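Local coordinates for decaprenyl diphosphate synthase (Rhodobacter capsulatus, PDB 3MZV) that catalyses chain elongation of an allylic prenyl diphosphate with isopentenyl diphosphate to make decaprenyl diphosphate, a magnesium-dependent prenyltransferase reaction, at the interface of chains A and B. Sequence-based numbering; all coordinates share one arbitrary frame. Chains: chain A/B, Decaprenyl diphosphate synthase.

Contact 1: the interface of chains A and B. Residues chain A 142, 145-146, 149, 153; chain B 123, 126-127, 130.
B:Gln130 stretches out with CG anti to the backbone N (chi1 -172°) and an extended chain, whereas B:Arg127 has CG beside its backbone N and bends at chi2 and chi3, laying its guanidinium along helix A:138-161. Both belong to B:114-133; helices pack against helices here, as in the all-helical fold of trans-prenyltransferases (FPP/GGPP synthase family). A:Glu142 and B:Gln130 run side by side in the same direction, and amide NE2 donates to carboxylate OE2 of A:Glu142 at 2.7 Å. This bond is nearly straight (165° at H) and lies in the amide plane, but reaches the oxygen from above the carboxylate plane. B:Arg127 NH1 gives a more bent bond (121° at H) to the amide OD1 of A:Asn146, 2.8 Å away, arriving above the carbonyl plane. Water 1 also links OD1 to NH1.

Neighbours on its own chain fix the guanidinium: B:Arg127 NH2 donates to the phenol OH of B:Tyr123 at 2.7 Å, and B:Arg127 NE to OE1 of B:Gln130 at 2.9 Å. B:Gln130 thus ties the arginine down with its oxygen while its NE2 crosses to chain A. The CB of A:Ala149 packs on one guanidinium face, 3.6 Å from CZ of B:Arg127. Alongside, CB of A:Glu153 touches CE1 of the B:Tyr123 ring at 3.8 Å. The A:Glu153 carboxylate, 4.9 Å (OE2) from NH2 of B:Arg127, may add longer-range attraction.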
ATOM      1  N   GLU A 142     -13.766  -7.886  -2.332  1.00 29.65           N
ATOM      2  CA  GLU A 142     -13.270  -7.944  -3.698  1.00 31.06           C
ATOM      3  C   GLU A 142     -13.463  -6.589  -4.358  1.00 30.67           C
ATOM      4  O   GLU A 142     -12.591  -6.094  -5.059  1.00 31.39           O
ATOM      5  CB  GLU A 142     -14.015  -8.988  -4.507  1.00 31.77           C
ATOM      6  CG  GLU A 142     -13.417  -9.256  -5.916  1.00 35.52           C
ATOM      7  CD  GLU A 142     -13.851  -8.295  -6.978  1.00 36.95           C
ATOM      8  OE1 GLU A 142     -14.908  -7.616  -6.868  1.00 37.78           O
ATOM      9  OE2 GLU A 142     -13.097  -8.203  -7.944  1.00 36.93           O
ATOM     10  N   ALA A 145     -10.941  -3.950  -2.744  1.00 32.28           N
ATOM     11  CA  ALA A 145      -9.574  -4.216  -3.226  1.00 33.47           C
ATOM     12  C   ALA A 145      -9.434  -3.744  -4.666  1.00 35.11           C
ATOM     13  O   ALA A 145      -8.414  -3.145  -5.055  1.00 34.87           O
ATOM     14  CB  ALA A 145      -9.197  -5.722  -3.093  1.00 32.69           C
ATOM     15  N   ASN A 146     -10.464  -4.013  -5.470  1.00 35.51           N
ATOM     16  CA  ASN A 146     -10.460  -3.587  -6.864  1.00 37.00           C
ATOM     17  C   ASN A 146     -10.459  -2.082  -6.995  1.00 36.67           C
ATOM     18  O   ASN A 146      -9.730  -1.554  -7.813  1.00 40.29           O
ATOM     19  CB  ASN A 146     -11.656  -4.154  -7.635  1.00 36.66           C
ATOM     20  CG  ASN A 146     -11.685  -3.698  -9.080  1.00 37.39           C
ATOM     21  OD1 ASN A 146     -10.958  -4.252  -9.893  1.00 38.81           O
ATOM     22  ND2 ASN A 146     -12.577  -2.725  -9.416  1.00 35.34           N
ATOM     23  N   ALA A 149      -7.068  -0.812  -6.436  1.00 35.25           N
ATOM     24  CA  ALA A 149      -6.218  -1.121  -7.543  1.00 36.90           C
ATOM     25  C   ALA A 149      -6.474  -0.103  -8.642  1.00 38.02           C
ATOM     26  O   ALA A 149      -5.545   0.372  -9.303  1.00 38.79           O
ATOM     27  CB  ALA A 149      -6.490  -2.524  -8.099  1.00 37.06           C
ATOM     28  N   GLU A 153      -3.917   2.515 -10.564  1.00 44.18           N
ATOM     29  CA  GLU A 153      -3.836   2.421 -12.005  1.00 46.43           C
ATOM     30  C   GLU A 153      -4.202   3.765 -12.708  1.00 46.97           C
ATOM     31  O   GLU A 153      -3.498   4.205 -13.591  1.00 47.79           O
ATOM     32  CB  GLU A 153      -4.768   1.292 -12.444  1.00 46.85           C
ATOM     33  CG  GLU A 153      -4.822   1.065 -13.890  1.00 48.13           C
ATOM     34  CD  GLU A 153      -5.883   0.053 -14.280  1.00 48.77           C
ATOM     35  OE1 GLU A 153      -7.099   0.326 -14.089  1.00 47.57           O
ATOM     36  OE2 GLU A 153      -5.486  -1.003 -14.827  1.00 51.46           O
TER
ATOM     37  N   TYR B 123      -0.747  -0.890  -6.421  1.00 36.40           N
ATOM     38  CA  TYR B 123      -1.455  -1.736  -7.366  1.00 36.59           C
ATOM     39  C   TYR B 123      -1.308  -3.218  -7.034  1.00 35.15           C
ATOM     40  O   TYR B 123      -2.300  -3.930  -7.018  1.00 35.21           O
ATOM     41  CB  TYR B 123      -0.973  -1.491  -8.803  1.00 38.50           C
ATOM     42  CG  TYR B 123      -1.869  -2.140  -9.853  1.00 39.12           C
ATOM     43  CD1 TYR B 123      -3.124  -1.615 -10.149  1.00 39.83           C
ATOM     44  CD2 TYR B 123      -1.482  -3.321 -10.498  1.00 40.34           C
ATOM     45  CE1 TYR B 123      -3.948  -2.192 -11.116  1.00 39.96           C
ATOM     46  CE2 TYR B 123      -2.308  -3.894 -11.476  1.00 40.72           C
ATOM     47  CZ  TYR B 123      -3.526  -3.343 -11.762  1.00 39.51           C
ATOM     48  OH  TYR B 123      -4.358  -3.909 -12.725  1.00 42.97           O
ATOM     49  N   ALA B 126      -3.092  -4.152  -3.700  1.00 32.91           N
ATOM     50  CA  ALA B 126      -4.537  -4.240  -3.930  1.00 33.67           C
ATOM     51  C   ALA B 126      -4.941  -5.518  -4.681  1.00 34.76           C
ATOM     52  O   ALA B 126      -5.854  -6.235  -4.281  1.00 33.03           O
ATOM     53  CB  ALA B 126      -5.030  -3.000  -4.697  1.00 34.71           C
ATOM     54  N   ARG B 127      -4.252  -5.791  -5.782  1.00 35.03           N
ATOM     55  CA  ARG B 127      -4.516  -6.974  -6.553  1.00 36.23           C
ATOM     56  C   ARG B 127      -4.317  -8.245  -5.723  1.00 36.17           C
ATOM     57  O   ARG B 127      -5.029  -9.220  -5.917  1.00 38.15           O
ATOM     58  CB  ARG B 127      -3.589  -6.991  -7.774  1.00 37.33           C
ATOM     59  CG  ARG B 127      -3.937  -5.888  -8.798  1.00 40.37           C
ATOM     60  CD  ARG B 127      -4.849  -6.250  -9.966  1.00 51.04           C
ATOM     61  NE  ARG B 127      -6.222  -5.881  -9.717  1.00 53.40           N
ATOM     62  CZ  ARG B 127      -7.049  -5.130 -10.464  1.00 52.92           C
ATOM     63  NH1 ARG B 127      -8.262  -4.950  -9.994  1.00 47.35           N
ATOM     64  NH2 ARG B 127      -6.756  -4.573 -11.644  1.00 54.88           N
ATOM     65  N   GLN B 130      -7.419  -8.643  -3.655  1.00 35.07           N
ATOM     66  CA  GLN B 130      -8.496  -9.035  -4.522  1.00 35.40           C
ATOM     67  C   GLN B 130      -8.409 -10.523  -4.790  1.00 35.87           C
ATOM     68  O   GLN B 130      -9.419 -11.243  -4.661  1.00 36.13           O
ATOM     69  CB  GLN B 130      -8.452  -8.241  -5.823  1.00 36.08           C
ATOM     70  CG  GLN B 130      -9.643  -8.442  -6.701  1.00 38.02           C
ATOM     71  CD  GLN B 130      -9.484  -7.750  -8.036  1.00 43.80           C
ATOM     72  OE1 GLN B 130      -8.352  -7.496  -8.501  1.00 47.13           O
ATOM     73  NE2 GLN B 130     -10.601  -7.452  -8.667  1.00 39.65           N
TER
HETATM   74  O   HOH W   1      -9.791  -3.421 -12.444  1.00 33.98           O

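Contact 2: the interface of chains A and B. Residues chain A 92, 118-119, 122-123, 125; chain B 92, 96, 118, 122, 152, 155.
Helices 74-94 and 114-132 of chain A meet helices 74-96 and 114-133 of chain B around the two-fold axis, with helix B:138-161 closing one flank. In this trans-prenyltransferase, His92 directly precedes the aspartate-rich DDXXD motif, which in the family binds magnesium and the allylic diphosphate, and B:Val96 is one of its variable positions. Each histidine reaches across to the opposite Asp122. A:His92 ND1 donates to B:Asp122 OD2 at 2.6 Å, and B:His92 ND1 to A:Asp122 OD2 at 2.6 Å. Both bonds are virtually straight (179° and 178° at H), use the syn lone pair of the carboxylate and lie in the imidazole plane, and ring and carboxylate are nearly coplanar.

NE2, the other ring nitrogen, stays within its chain: A:His92 NE2 donates to A:Val118 backbone O at 2.8 Å, on a carbonyl lone pair, and B:His92 NE2 to B:Val118 O at 2.9 Å. With both nitrogens bonded to acceptors, the rotation of each ring is fixed; the aspartate might favour a protonated imidazole. The two rings meet edge to face, CE1 of A:His92 lying 3.8 Å from CE1 of B:His92. CG1 of B:Val118 packs against A:His92 CG at 3.7 Å, while the CG2 methyls of A:Val118 and B:Val118 meet tip to tip. Farther out, A:Leu119 crosses at about a right angle, CD1 3.8 Å from CB of B:Glu155, and B:Ala152 CB sits 4.0 Å from A:Asp122 CB.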
ATOM      1  N   HIS A  92      -0.261   8.858  -0.353  1.00 36.45           N
ATOM      2  CA  HIS A  92       0.558   8.452  -1.487  1.00 37.17           C
ATOM      3  C   HIS A  92       0.572   9.424  -2.668  1.00 38.89           C
ATOM      4  O   HIS A  92       1.624   9.618  -3.298  1.00 37.87           O
ATOM      5  CB  HIS A  92       0.176   7.042  -1.897  1.00 35.68           C
ATOM      6  CG  HIS A  92       0.650   6.039  -0.909  1.00 33.87           C
ATOM      7  ND1 HIS A  92       0.668   4.687  -1.169  1.00 31.71           N
ATOM      8  CD2 HIS A  92       1.141   6.199   0.343  1.00 33.56           C
ATOM      9  CE1 HIS A  92       1.137   4.053  -0.107  1.00 35.22           C
ATOM     10  NE2 HIS A  92       1.459   4.945   0.815  1.00 35.96           N
ATOM     11  N   VAL A 118       4.575   7.448   2.779  1.00 41.16           N
ATOM     12  CA  VAL A 118       4.473   6.134   2.155  1.00 38.58           C
ATOM     13  C   VAL A 118       4.104   5.087   3.197  1.00 36.02           C
ATOM     14  O   VAL A 118       3.163   4.342   3.014  1.00 34.23           O
ATOM     15  CB  VAL A 118       5.762   5.737   1.353  1.00 40.12           C
ATOM     16  CG1 VAL A 118       5.591   4.317   0.864  1.00 40.52           C
ATOM     17  CG2 VAL A 118       5.981   6.697   0.163  1.00 38.49           C
ATOM     18  N   LEU A 119       4.819   5.049   4.316  1.00 36.46           N
ATOM     19  CA  LEU A 119       4.651   3.990   5.292  1.00 36.29           C
ATOM     20  C   LEU A 119       3.373   4.103   6.093  1.00 34.30           C
ATOM     21  O   LEU A 119       2.727   3.115   6.296  1.00 32.72           O
ATOM     22  CB  LEU A 119       5.876   3.910   6.221  1.00 37.69           C
ATOM     23  CG  LEU A 119       7.144   3.447   5.494  1.00 40.15           C
ATOM     24  CD1 LEU A 119       8.304   3.553   6.470  1.00 42.53           C
ATOM     25  CD2 LEU A 119       7.026   2.045   4.865  1.00 40.60           C
ATOM     26  N   ASP A 122       0.680   2.904   3.848  1.00 31.83           N
ATOM     27  CA  ASP A 122       0.730   1.448   3.773  1.00 32.22           C
ATOM     28  C   ASP A 122       0.071   0.837   5.000  1.00 31.47           C
ATOM     29  O   ASP A 122      -0.641  -0.136   4.911  1.00 31.39           O
ATOM     30  CB  ASP A 122       2.178   0.937   3.660  1.00 33.03           C
ATOM     31  CG  ASP A 122       2.784   1.142   2.288  1.00 34.36           C
ATOM     32  OD1 ASP A 122       2.025   1.415   1.336  1.00 33.82           O
ATOM     33  OD2 ASP A 122       4.018   1.002   2.186  1.00 33.04           O
ATOM     34  N   TYR A 123       0.332   1.403   6.156  1.00 32.97           N
ATOM     35  CA  TYR A 123      -0.270   0.904   7.389  1.00 33.11           C
ATOM     36  C   TYR A 123      -1.787   1.008   7.320  1.00 32.18           C
ATOM     37  O   TYR A 123      -2.494   0.047   7.624  1.00 32.05           O
ATOM     38  CB  TYR A 123       0.205   1.740   8.578  1.00 34.24           C
ATOM     39  CG  TYR A 123      -0.192   1.175   9.936  1.00 34.77           C
ATOM     40  CD1 TYR A 123       0.436   0.059  10.441  1.00 38.63           C
ATOM     41  CD2 TYR A 123      -1.179   1.774  10.717  1.00 41.02           C
ATOM     42  CE1 TYR A 123       0.120  -0.456  11.697  1.00 38.75           C
ATOM     43  CE2 TYR A 123      -1.494   1.262  12.004  1.00 41.88           C
ATOM     44  CZ  TYR A 123      -0.844   0.141  12.459  1.00 42.20           C
ATOM     45  OH  TYR A 123      -1.111  -0.420  13.703  1.00 44.88           O
ATOM     46  N   PHE A 125      -3.811   1.299   4.520  1.00 30.08           N
ATOM     47  CA  PHE A 125      -4.304   0.383   3.532  1.00 29.18           C
ATOM     48  C   PHE A 125      -4.429  -1.031   4.187  1.00 29.42           C
ATOM     49  O   PHE A 125      -5.492  -1.692   4.089  1.00 28.63           O
ATOM     50  CB  PHE A 125      -3.362   0.283   2.329  1.00 30.04           C
ATOM     51  CG  PHE A 125      -3.509   1.351   1.249  1.00 35.82           C
ATOM     52  CD1 PHE A 125      -4.707   1.544   0.581  1.00 37.54           C
ATOM     53  CD2 PHE A 125      -2.368   2.014   0.753  1.00 41.71           C
ATOM     54  CE1 PHE A 125      -4.810   2.480  -0.512  1.00 37.69           C
ATOM     55  CE2 PHE A 125      -2.467   2.940  -0.341  1.00 43.84           C
ATOM     56  CZ  PHE A 125      -3.704   3.179  -0.943  1.00 39.16           C
TER
ATOM     57  N   HIS B  92       8.361  -0.019  -2.079  1.00 39.72           N
ATOM     58  CA  HIS B  92       8.177   1.084  -1.110  1.00 40.77           C
ATOM     59  C   HIS B  92       9.427   1.355  -0.223  1.00 42.05           C
ATOM     60  O   HIS B  92       9.734   2.509   0.044  1.00 43.83           O
ATOM     61  CB  HIS B  92       6.903   0.817  -0.247  1.00 38.87           C
ATOM     62  CG  HIS B  92       5.625   1.027  -0.996  1.00 35.97           C
ATOM     63  ND1 HIS B  92       4.396   1.142  -0.377  1.00 34.42           N
ATOM     64  CD2 HIS B  92       5.391   1.185  -2.318  1.00 30.78           C
ATOM     65  CE1 HIS B  92       3.467   1.359  -1.287  1.00 34.45           C
ATOM     66  NE2 HIS B  92       4.042   1.394  -2.475  1.00 36.84           N
ATOM     67  N   VAL B  96      11.415   5.019   0.125  1.00 58.54           N
ATOM     68  CA  VAL B  96      11.689   5.479   1.503  1.00 60.13           C
ATOM     69  C   VAL B  96      13.177   5.894   1.738  1.00 62.37           C
ATOM     70  O   VAL B  96      13.444   7.049   2.117  1.00 62.58           O
ATOM     71  CB  VAL B  96      11.163   4.426   2.542  1.00 58.93           C
ATOM     72  CG1 VAL B  96      11.730   4.629   3.931  1.00 58.55           C
ATOM     73  CG2 VAL B  96       9.628   4.478   2.589  1.00 59.70           C
ATOM     74  N   VAL B 118       5.820   3.855  -5.875  1.00 45.84           N
ATOM     75  CA  VAL B 118       4.767   3.891  -4.865  1.00 43.06           C
ATOM     76  C   VAL B 118       3.500   3.326  -5.440  1.00 41.40           C
ATOM     77  O   VAL B 118       2.876   2.485  -4.837  1.00 40.02           O
ATOM     78  CB  VAL B 118       4.508   5.305  -4.307  1.00 44.37           C
ATOM     79  CG1 VAL B 118       3.333   5.259  -3.327  1.00 43.38           C
ATOM     80  CG2 VAL B 118       5.755   5.834  -3.604  1.00 41.76           C
ATOM     81  N   ASP B 122       1.384  -0.082  -4.688  1.00 34.06           N
ATOM     82  CA  ASP B 122      -0.036  -0.043  -4.250  1.00 34.57           C
ATOM     83  C   ASP B 122      -0.954  -0.961  -5.114  1.00 34.95           C
ATOM     84  O   ASP B 122      -1.858  -1.667  -4.613  1.00 33.69           O
ATOM     85  CB  ASP B 122      -0.589   1.396  -4.295  1.00 34.79           C
ATOM     86  CG  ASP B 122       0.022   2.317  -3.225  1.00 32.13           C
ATOM     87  OD1 ASP B 122       0.582   1.823  -2.268  1.00 33.98           O
ATOM     88  OD2 ASP B 122      -0.116   3.552  -3.353  1.00 36.06           O
ATOM     89  N   ALA B 152       4.763  -2.472   7.728  1.00 36.51           N
ATOM     90  CA  ALA B 152       4.832  -1.024   7.696  1.00 36.23           C
ATOM     91  C   ALA B 152       5.207  -0.431   9.045  1.00 37.26           C
ATOM     92  O   ALA B 152       6.025   0.495   9.111  1.00 37.19           O
ATOM     93  CB  ALA B 152       3.530  -0.426   7.199  1.00 35.03           C
ATOM     94  N   GLU B 155       8.936  -1.008   9.762  1.00 39.31           N
ATOM     95  CA  GLU B 155       9.681  -0.016   9.010  1.00 40.77           C
ATOM     96  C   GLU B 155       9.644   1.387   9.616  1.00 41.19           C
ATOM     97  O   GLU B 155      10.646   2.078   9.650  1.00 39.03           O
ATOM     98  CB  GLU B 155       9.217  -0.016   7.545  1.00 41.98           C
ATOM     99  CG  GLU B 155       9.612  -1.365   6.876  1.00 45.07           C
ATOM    100  CD  GLU B 155       9.349  -1.437   5.375  1.00 52.81           C
ATOM    101  OE1 GLU B 155       8.697  -0.526   4.827  1.00 59.32           O
ATOM    102  OE2 GLU B 155       9.806  -2.416   4.738  1.00 58.69           O
TER

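Contact 3: the interface of chains A and B. Residues chain A 133, 136, 138, 141; chain B 133, 136-138, 141.
An apolar, methionine-rich seam joins the two subunits here, extending the homodimer interface typical of prenyl diphosphate synthases by van der Waals contact between flexible thioethers. A:Met138 has CG beside its backbone N and bends at chi2 (-70°), curling its tip toward B:Met141, so that CE comes 3.7 Å from SD of B:Met141. Its sulfur also lies over the turn of chain B, SD being 3.8 Å from both CA of B:Thr133 and CA of B:Gly136. B:Met138 departs from exact symmetry: CG takes the crowded position between backbone N and carbonyl carbon (chi1 74°), and the chain runs on extended at chi2, placing SD 3.7 Å from CA of A:Gly136. The two Met141 chains cross obliquely, with SD of A:Met141 3.6 Å from CE of B:Met141. Beside them, CG2 of A:Thr133 rests 3.9 Å from CB of B:Met141. An alanine in place of A:Met138 would remove the thioether and would probably loosen the packing against B:Met141 and the B:Thr133-B:Gly136 turn. In each chain the patch occupies the tight connection, with Gly136 at positive phi, between the helix ending near Thr133 and the start of helix 138-161.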
ATOM      1  N   THR A 133     -12.388  -7.665   6.805  1.00 34.66           N
ATOM      2  CA  THR A 133     -12.576  -9.122   7.082  1.00 34.61           C
ATOM      3  C   THR A 133     -13.568  -9.400   8.223  1.00 35.72           C
ATOM      4  O   THR A 133     -14.197 -10.498   8.265  1.00 35.56           O
ATOM      5  CB  THR A 133     -11.257  -9.882   7.365  1.00 35.54           C
ATOM      6  OG1 THR A 133     -10.740  -9.555   8.659  1.00 33.07           O
ATOM      7  CG2 THR A 133     -10.215  -9.630   6.273  1.00 33.31           C
ATOM      8  N   GLY A 136     -17.002 -10.519   7.117  1.00 34.87           N
ATOM      9  CA  GLY A 136     -17.124 -11.821   6.522  1.00 35.81           C
ATOM     10  C   GLY A 136     -17.652 -11.877   5.109  1.00 35.91           C
ATOM     11  O   GLY A 136     -17.939 -12.958   4.633  1.00 36.45           O
ATOM     12  N   MET A 138     -17.127 -11.689   1.367  1.00 34.09           N
ATOM     13  CA  MET A 138     -16.097 -11.731   0.328  1.00 35.14           C
ATOM     14  C   MET A 138     -16.333 -10.765  -0.785  1.00 33.13           C
ATOM     15  O   MET A 138     -15.374 -10.225  -1.356  1.00 32.61           O
ATOM     16  CB  MET A 138     -15.936 -13.132  -0.304  1.00 34.63           C
ATOM     17  CG  MET A 138     -15.363 -14.093   0.595  1.00 39.13           C
ATOM     18  SD  MET A 138     -13.601 -13.722   0.902  1.00 32.37           S
ATOM     19  CE  MET A 138     -13.673 -13.589   2.683  1.00 36.87           C
ATOM     20  N   MET A 141     -15.270  -7.160  -0.178  1.00 30.50           N
ATOM     21  CA  MET A 141     -13.832  -7.090  -0.036  1.00 30.86           C
ATOM     22  C   MET A 141     -13.193  -7.112  -1.415  1.00 30.68           C
ATOM     23  O   MET A 141     -12.236  -6.384  -1.654  1.00 31.25           O
ATOM     24  CB  MET A 141     -13.290  -8.240   0.824  1.00 30.74           C
ATOM     25  CG  MET A 141     -13.678  -8.247   2.316  1.00 29.42           C
ATOM     26  SD  MET A 141     -12.792  -9.650   3.214  1.00 23.89           S
ATOM     27  CE  MET A 141     -14.312 -10.365   3.980  1.00 34.12           C
TER
ATOM     28  N   THR B 133      -9.608 -13.035  -2.036  1.00 35.95           N
ATOM     29  CA  THR B 133     -11.042 -13.211  -1.907  1.00 37.64           C
ATOM     30  C   THR B 133     -11.552 -14.443  -2.692  1.00 38.16           C
ATOM     31  O   THR B 133     -12.565 -15.040  -2.319  1.00 38.78           O
ATOM     32  CB  THR B 133     -11.841 -11.954  -2.309  1.00 37.79           C
ATOM     33  OG1 THR B 133     -11.773 -11.729  -3.737  1.00 39.17           O
ATOM     34  CG2 THR B 133     -11.329 -10.748  -1.543  1.00 36.53           C
ATOM     35  N   GLY B 136     -12.201 -17.525  -0.486  1.00 38.75           N
ATOM     36  CA  GLY B 136     -13.294 -17.535   0.498  1.00 39.05           C
ATOM     37  C   GLY B 136     -12.895 -17.641   1.972  1.00 39.13           C
ATOM     38  O   GLY B 136     -13.748 -17.785   2.847  1.00 41.13           O
ATOM     39  N   ASN B 137     -11.600 -17.572   2.285  1.00 38.17           N
ATOM     40  CA  ASN B 137     -11.151 -17.782   3.651  1.00 36.78           C
ATOM     41  C   ASN B 137     -10.826 -16.414   4.282  1.00 37.42           C
ATOM     42  O   ASN B 137      -9.789 -15.786   3.958  1.00 35.26           O
ATOM     43  CB  ASN B 137      -9.942 -18.737   3.667  1.00 36.72           C
ATOM     44  CG  ASN B 137      -9.575 -19.191   5.031  1.00 35.09           C
ATOM     45  OD1 ASN B 137      -9.208 -18.409   5.886  1.00 35.99           O
ATOM     46  ND2 ASN B 137      -9.651 -20.485   5.249  1.00 38.28           N
ATOM     47  N   MET B 138     -11.700 -15.936   5.173  1.00 36.14           N
ATOM     48  CA  MET B 138     -11.482 -14.672   5.842  1.00 37.31           C
ATOM     49  C   MET B 138     -10.301 -14.730   6.822  1.00 36.47           C
ATOM     50  O   MET B 138      -9.578 -13.773   6.956  1.00 37.23           O
ATOM     51  CB  MET B 138     -12.780 -14.165   6.556  1.00 39.43           C
ATOM     52  CG  MET B 138     -13.274 -14.805   7.841  1.00 42.88           C
ATOM     53  SD  MET B 138     -14.996 -14.183   8.389  1.00 48.76           S
ATOM     54  CE  MET B 138     -14.586 -12.994   9.702  1.00 51.02           C
ATOM     55  N   MET B 141      -6.940 -14.066   5.155  1.00 29.00           N
ATOM     56  CA  MET B 141      -6.953 -12.697   4.731  1.00 29.97           C
ATOM     57  C   MET B 141      -6.649 -11.758   5.882  1.00 30.19           C
ATOM     58  O   MET B 141      -5.891 -10.821   5.709  1.00 30.58           O
ATOM     59  CB  MET B 141      -8.326 -12.297   4.126  1.00 29.50           C
ATOM     60  CG  MET B 141      -8.647 -12.994   2.806  1.00 32.95           C
ATOM     61  SD  MET B 141     -10.213 -12.403   1.988  1.00 23.31           S
ATOM     62  CE  MET B 141      -9.756 -10.726   1.506  1.00 33.05           C
TER

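The C-alpha centres of contacts 1 and 2 lie about 15 Å apart and those of contacts 1 and 3 about 14 Å, whereas contacts 2 and 3 are about 22 Å apart, which puts contact 1 between the other two. All three draw on helix 138-161 and on the helix starting at 114, so one helix pair runs the length of the seam; helix 74-94 joins it at contact 2. Tyr123 serves contact 1 from chain B and contact 2 from chain A. Polar patch, histidine-aspartate pairs and methionine patch thus form one continuous two-fold interface, which at contact 2 adjoins the metal-binding motif of each subunit.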